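Local coordinates for glycolipid-binding domain-containing protein (Pseudomonas aeruginosa, PDB 2H1T) that is of unproven function but may bind glycolipids and take part in glycolipid metabolism, at the interface of chains A and B. Sequence-based numbering; all coordinates share one arbitrary frame. Chains: chain A/B, Hypothetical protein.

Contact 1 and contact 2 lie about 27 Å apart, measured between the centres of their C-alpha atoms, along one two-fold symmetric interface between two copies of the protein. Both involve strand 6-12, or the loop after it, of one chain and C-terminal residues of the other: in contact 2 B:Tyr8, B:Thr9 and B:Trp10 meet A:Gln186, A:Arg187 and A:Leu188, while in contact 1 A:Gly12 at the strand end meets B:Ser20 and A:Leu13 meets B:Leu184. Each contact has a twin with the chains exchanged. This reciprocal arrangement suggests a dimer, although the structure alone does not prove one in solution.

Contact 1: the interface of chains A and B. Residues chain A 12-15, 43; chain B 18-20, 184.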
loop_
_atom_site.group_PDB
_atom_site.type_symbol
_atom_site.label_atom_id
_atom_site.label_comp_id
_atom_site.label_asym_id
_atom_site.label_seq_id
_atom_site.Cartn_x
_atom_site.Cartn_y
_atom_site.Cartn_z
ATOM N N GLY A 12 12.426 -0.642 0.183
ATOM C CA GLY A 12 12.927 -1.780 -0.527
ATOM C C GLY A 12 13.596 -1.479 -1.864
ATOM O O GLY A 12 13.141 -0.596 -2.611
ATOM N N LEU A 13 14.635 -2.268 -2.174
ATOM C CA LEU A 13 15.385 -2.165 -3.422
ATOM C C LEU A 13 14.999 -3.296 -4.350
ATOM O O LEU A 13 15.180 -3.213 -5.566
ATOM C CB LEU A 13 16.886 -2.173 -3.138
ATOM C CG LEU A 13 17.361 -1.064 -2.199
ATOM C CD1 LEU A 13 18.837 -1.208 -1.860
ATOM C CD2 LEU A 13 17.115 0.269 -2.781
ATOM N N TRP A 14 14.460 -4.376 -3.781
ATOM C CA TRP A 14 13.895 -5.436 -4.588
ATOM C C TRP A 14 12.681 -4.871 -5.346
ATOM O O TRP A 14 12.102 -3.862 -4.949
ATOM C CB TRP A 14 13.524 -6.638 -3.714
ATOM C CG TRP A 14 12.490 -6.327 -2.622
ATOM C CD1 TRP A 14 12.724 -5.788 -1.380
ATOM C CD2 TRP A 14 11.069 -6.578 -2.684
ATOM N NE1 TRP A 14 11.545 -5.642 -0.691
ATOM C CE2 TRP A 14 10.514 -6.142 -1.449
ATOM C CE3 TRP A 14 10.220 -7.113 -3.662
ATOM C CZ2 TRP A 14 9.155 -6.213 -1.174
ATOM C CZ3 TRP A 14 8.851 -7.209 -3.381
ATOM C CH2 TRP A 14 8.337 -6.755 -2.138
ATOM N N ARG A 15 12.313 -5.498 -6.449
ATOM C CA ARG A 15 11.115 -5.070 -7.198
ATOM C C ARG A 15 10.307 -6.299 -7.614
ATOM O O ARG A 15 10.876 -7.367 -7.896
ATOM C CB ARG A 15 11.485 -4.244 -8.448
ATOM C CG ARG A 15 12.158 -2.882 -8.218
ATOM C CD ARG A 15 11.117 -1.910 -7.707
ATOM N NE ARG A 15 11.521 -0.527 -7.433
ATOM C CZ ARG A 15 12.142 -0.116 -6.328
ATOM N NH1 ARG A 15 12.547 -0.972 -5.387
ATOM N NH2 ARG A 15 12.368 1.180 -6.154
ATOM N N GLY A 43 8.598 3.577 -7.579
ATOM C CA GLY A 43 8.417 2.159 -7.228
ATOM C C GLY A 43 7.954 1.881 -5.806
ATOM O O GLY A 43 7.933 0.743 -5.376
ATOM N N SER B 18 7.418 -2.560 -8.231
ATOM C CA SER B 18 7.283 -1.917 -6.942
ATOM C C SER B 18 7.945 -2.695 -5.810
ATOM O O SER B 18 8.428 -3.782 -6.000
ATOM C CB SER B 18 5.805 -1.566 -6.642
ATOM O OG SER B 18 5.026 -2.674 -6.183
ATOM N N SER B 19 7.942 -2.087 -4.640
ATOM C CA SER B 19 8.609 -2.619 -3.495
ATOM C C SER B 19 7.934 -2.212 -2.209
ATOM O O SER B 19 6.792 -1.724 -2.195
ATOM C CB SER B 19 10.073 -2.197 -3.520
ATOM O OG SER B 19 10.822 -3.082 -2.705
ATOM N N SER B 20 8.642 -2.457 -1.123
ATOM C CA SER B 20 8.194 -2.161 0.213
ATOM C C SER B 20 8.537 -0.754 0.673
ATOM O O SER B 20 9.552 -0.176 0.272
ATOM C CB SER B 20 8.793 -3.181 1.180
ATOM O OG SER B 20 10.227 -3.178 1.154
ATOM N N LEU B 184 18.648 -4.973 -1.236
ATOM C CA LEU B 184 17.316 -5.321 -0.720
ATOM C C LEU B 184 16.587 -4.184 0.001
ATOM O O LEU B 184 15.389 -3.961 -0.262
ATOM C CB LEU B 184 17.406 -6.520 0.205
ATOM C CG LEU B 184 17.444 -7.913 -0.456
ATOM C CD1 LEU B 184 17.592 -8.976 0.587
ATOM C CD2 LEU B 184 16.201 -8.187 -1.244
#
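The end of strand 6-12 in chain A and the loop that follows it run against two loops of chain B, part of the dimer-like interface of this PF06475, putative glycolipid-binding protein. The backbone N of A:Gly12 donates to the carbonyl O of B:Ser20 at 2.9 Å. One residue on, A:Leu13 N donates to B:Leu184 O at 2.7 Å, and the side chain of A:Leu13 lies alongside the backbone of B:Leu184.

B:Ser19 carries much of the side-chain contact. Its OG, anti to the backbone N (chi1 -159°), is directed at chain A, where the hydroxyl donates to A:Trp14 O at 2.7 Å. B:Ser19 OG also sits over one face of the A:Trp14 indole, 3.2 Å above the ring plane and displaced toward the rim.

A:Trp14 O is gripped from both sides: the guanidinium NH1 of A:Arg15 also donates to it, at 3.0 Å, approaching the opposite face of the carbonyl plane from B:Ser19 OG. That carbonyl oxygen lies nearly in the guanidinium plane. A second bond from A:Arg15 NH1, to A:Gly12 O at 2.9 Å, ties the arginine back to the strand end and should limit rotation of its guanidinium. The arginine reaches both carbonyls by a bend at chi2 (-73°), which also brings its CD alongside B:Ser18. Weak hydrogen bonds run from A:Trp14 NE1 to B:Ser20 OG and from B:Ser19 N to A:Gly43 O. Beside the indole, A:Trp14 CB meets the CD2 methyl of B:Leu184 at 4.0 Å.

Contact 2: the interface of chains A and B. Residues chain A 109, 177-178, 186-188; chain B 8-10.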
loop_
_atom_site.group_PDB
_atom_site.type_symbol
_atom_site.label_atom_id
_atom_site.label_comp_id
_atom_site.label_asym_id
_atom_site.label_seq_id
_atom_site.Cartn_x
_atom_site.Cartn_y
_atom_site.Cartn_z
ATOM N N PRO A 109 -11.344 3.338 -11.807
ATOM C CA PRO A 109 -12.414 3.316 -12.815
ATOM C C PRO A 109 -13.763 3.771 -12.246
ATOM O O PRO A 109 -14.781 3.881 -12.983
ATOM C CB PRO A 109 -12.438 1.846 -13.223
ATOM C CG PRO A 109 -12.113 1.149 -11.999
ATOM C CD PRO A 109 -11.100 1.995 -11.249
ATOM N N LEU A 177 -21.663 1.598 -12.999
ATOM C CA LEU A 177 -20.395 1.218 -12.419
ATOM C C LEU A 177 -19.632 0.287 -13.363
ATOM O O LEU A 177 -20.168 -0.682 -13.873
ATOM C CB LEU A 177 -20.552 0.588 -11.027
ATOM C CG LEU A 177 -20.991 1.411 -9.822
ATOM C CD1 LEU A 177 -19.928 2.490 -9.461
ATOM C CD2 LEU A 177 -22.369 2.004 -9.950
ATOM N N VAL A 178 -18.354 0.584 -13.532
ATOM C CA VAL A 178 -17.481 -0.182 -14.373
ATOM C C VAL A 178 -17.331 -1.632 -13.859
ATOM O O VAL A 178 -16.993 -1.880 -12.669
ATOM C CB VAL A 178 -16.082 0.502 -14.527
ATOM C CG1 VAL A 178 -15.112 -0.404 -15.227
ATOM C CG2 VAL A 178 -16.178 1.822 -15.257
ATOM N N GLN A 186 -10.248 -4.468 -13.385
ATOM C CA GLN A 186 -11.298 -5.464 -13.278
ATOM C C GLN A 186 -12.047 -5.349 -11.942
ATOM O O GLN A 186 -11.453 -5.376 -10.852
ATOM C CB GLN A 186 -10.708 -6.856 -13.398
ATOM C CG GLN A 186 -11.714 -7.958 -13.567
ATOM C CD GLN A 186 -11.041 -9.322 -13.570
ATOM O OE1 GLN A 186 -9.830 -9.446 -13.315
ATOM N NE2 GLN A 186 -11.825 -10.363 -13.859
ATOM N N ARG A 187 -13.356 -5.293 -12.025
ATOM C CA ARG A 187 -14.157 -5.483 -10.830
ATOM C C ARG A 187 -14.001 -6.866 -10.216
ATOM O O ARG A 187 -14.088 -7.897 -10.892
ATOM C CB ARG A 187 -15.618 -5.118 -11.040
ATOM C CG ARG A 187 -16.197 -4.472 -9.752
ATOM C CD ARG A 187 -17.249 -3.439 -10.029
ATOM N NE ARG A 187 -18.529 -4.100 -9.968
ATOM C CZ ARG A 187 -19.632 -3.759 -10.610
ATOM N NH1 ARG A 187 -19.692 -2.750 -11.448
ATOM N NH2 ARG A 187 -20.692 -4.484 -10.403
ATOM N N LEU A 188 -13.764 -6.878 -8.911
ATOM C CA LEU A 188 -13.646 -8.126 -8.171
ATOM C C LEU A 188 -14.937 -8.465 -7.453
ATOM O O LEU A 188 -15.938 -7.727 -7.471
ATOM C CB LEU A 188 -12.470 -8.088 -7.196
ATOM C CG LEU A 188 -11.076 -8.088 -7.815
ATOM C CD1 LEU A 188 -10.040 -8.269 -6.707
ATOM C CD2 LEU A 188 -10.891 -9.155 -8.912
ATOM O OXT LEU A 188 -15.015 -9.566 -6.894
ATOM N N TYR B 8 -17.798 -1.940 -3.670
ATOM C CA TYR B 8 -17.226 -2.163 -5.005
ATOM C C TYR B 8 -15.718 -2.269 -4.857
ATOM O O TYR B 8 -15.093 -1.479 -4.127
ATOM C CB TYR B 8 -17.651 -1.038 -5.989
ATOM C CG TYR B 8 -19.131 -0.958 -6.268
ATOM C CD1 TYR B 8 -19.978 -0.201 -5.456
ATOM C CD2 TYR B 8 -19.699 -1.647 -7.335
ATOM C CE1 TYR B 8 -21.321 -0.115 -5.710
ATOM C CE2 TYR B 8 -21.087 -1.569 -7.591
ATOM C CZ TYR B 8 -21.888 -0.795 -6.775
ATOM O OH TYR B 8 -23.260 -0.718 -6.998
ATOM N N THR B 9 -15.137 -3.321 -5.435
ATOM C CA THR B 9 -13.678 -3.517 -5.377
ATOM C C THR B 9 -13.177 -3.714 -6.783
ATOM O O THR B 9 -13.754 -4.501 -7.542
ATOM C CB THR B 9 -13.267 -4.756 -4.500
ATOM O OG1 THR B 9 -13.711 -4.569 -3.157
ATOM C CG2 THR B 9 -11.790 -4.923 -4.442
ATOM N N TRP B 10 -12.139 -2.970 -7.140
ATOM C CA TRP B 10 -11.460 -3.115 -8.429
ATOM C C TRP B 10 -9.990 -3.429 -8.221
ATOM O O TRP B 10 -9.301 -2.821 -7.391
ATOM C CB TRP B 10 -11.559 -1.856 -9.303
ATOM C CG TRP B 10 -12.981 -1.429 -9.714
ATOM C CD1 TRP B 10 -13.644 -1.824 -10.809
ATOM C CD2 TRP B 10 -13.811 -0.437 -9.073
ATOM N NE1 TRP B 10 -14.846 -1.193 -10.894
ATOM C CE2 TRP B 10 -14.994 -0.335 -9.835
ATOM C CE3 TRP B 10 -13.695 0.329 -7.883
ATOM C CZ2 TRP B 10 -16.067 0.539 -9.484
ATOM C CZ3 TRP B 10 -14.740 1.221 -7.550
ATOM C CH2 TRP B 10 -15.929 1.287 -8.352
HETATM O O HOH W 1 -16.876 -5.462 -6.293
#
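B:Trp10 is flanked by A:Pro109 CG over one face of its indole and by the aliphatic chain of A:Arg187 over the other, with A:Val178 O at its N-H edge. A:Pro109 CG rests on the five-membered ring, 3.5 Å from its centroid, in a CH-pi contact, and the two side chains run antiparallel. On the opposite face, A:Arg187 CD comes within 3.4 Å of B:Trp10 NE1. At the edge, the indole N-H of NE1 donates to A:Val178 O at 2.9 Å, with the acceptor nearly in the ring plane and the bond fairly straight (166° at H). Held by this bond, with proline and arginine carbons on its two faces, the ring should have little freedom to turn.

A:Arg187 runs alongside both aromatic side chains. Bends at chi2 and chi3 (94° at chi3) carry its chain past the indole and on to B:Tyr8. The guanidinium stands at a right angle to the tyrosine ring, whose CD2 edge meets a guanidinium face. A:Arg187 NH1 also donates to A:Val178 O at 3.1 Å, from the opposite face of that carbonyl to the indole N-H, and a single oxygen thus links the arginine and the tryptophan.

A:Leu177 reaches across B:Tyr8, its CG lying over the tyrosine face, 3.7 Å from CE2 and toward the rim. Backbone atoms join the chains as well: A:Leu188 N donates to B:Thr9 O at 2.7 Å, and a water bridges A:Leu188 O and B:Thr9 N.

Across the interface, A:Arg187 and B:Trp10 form an antiparallel beta bridge that sets strand 6-12 of chain B beside strand 185-187 at the C-terminus of chain A, with A:Pro109 supplied by the start of the 3-10 helix 109-112.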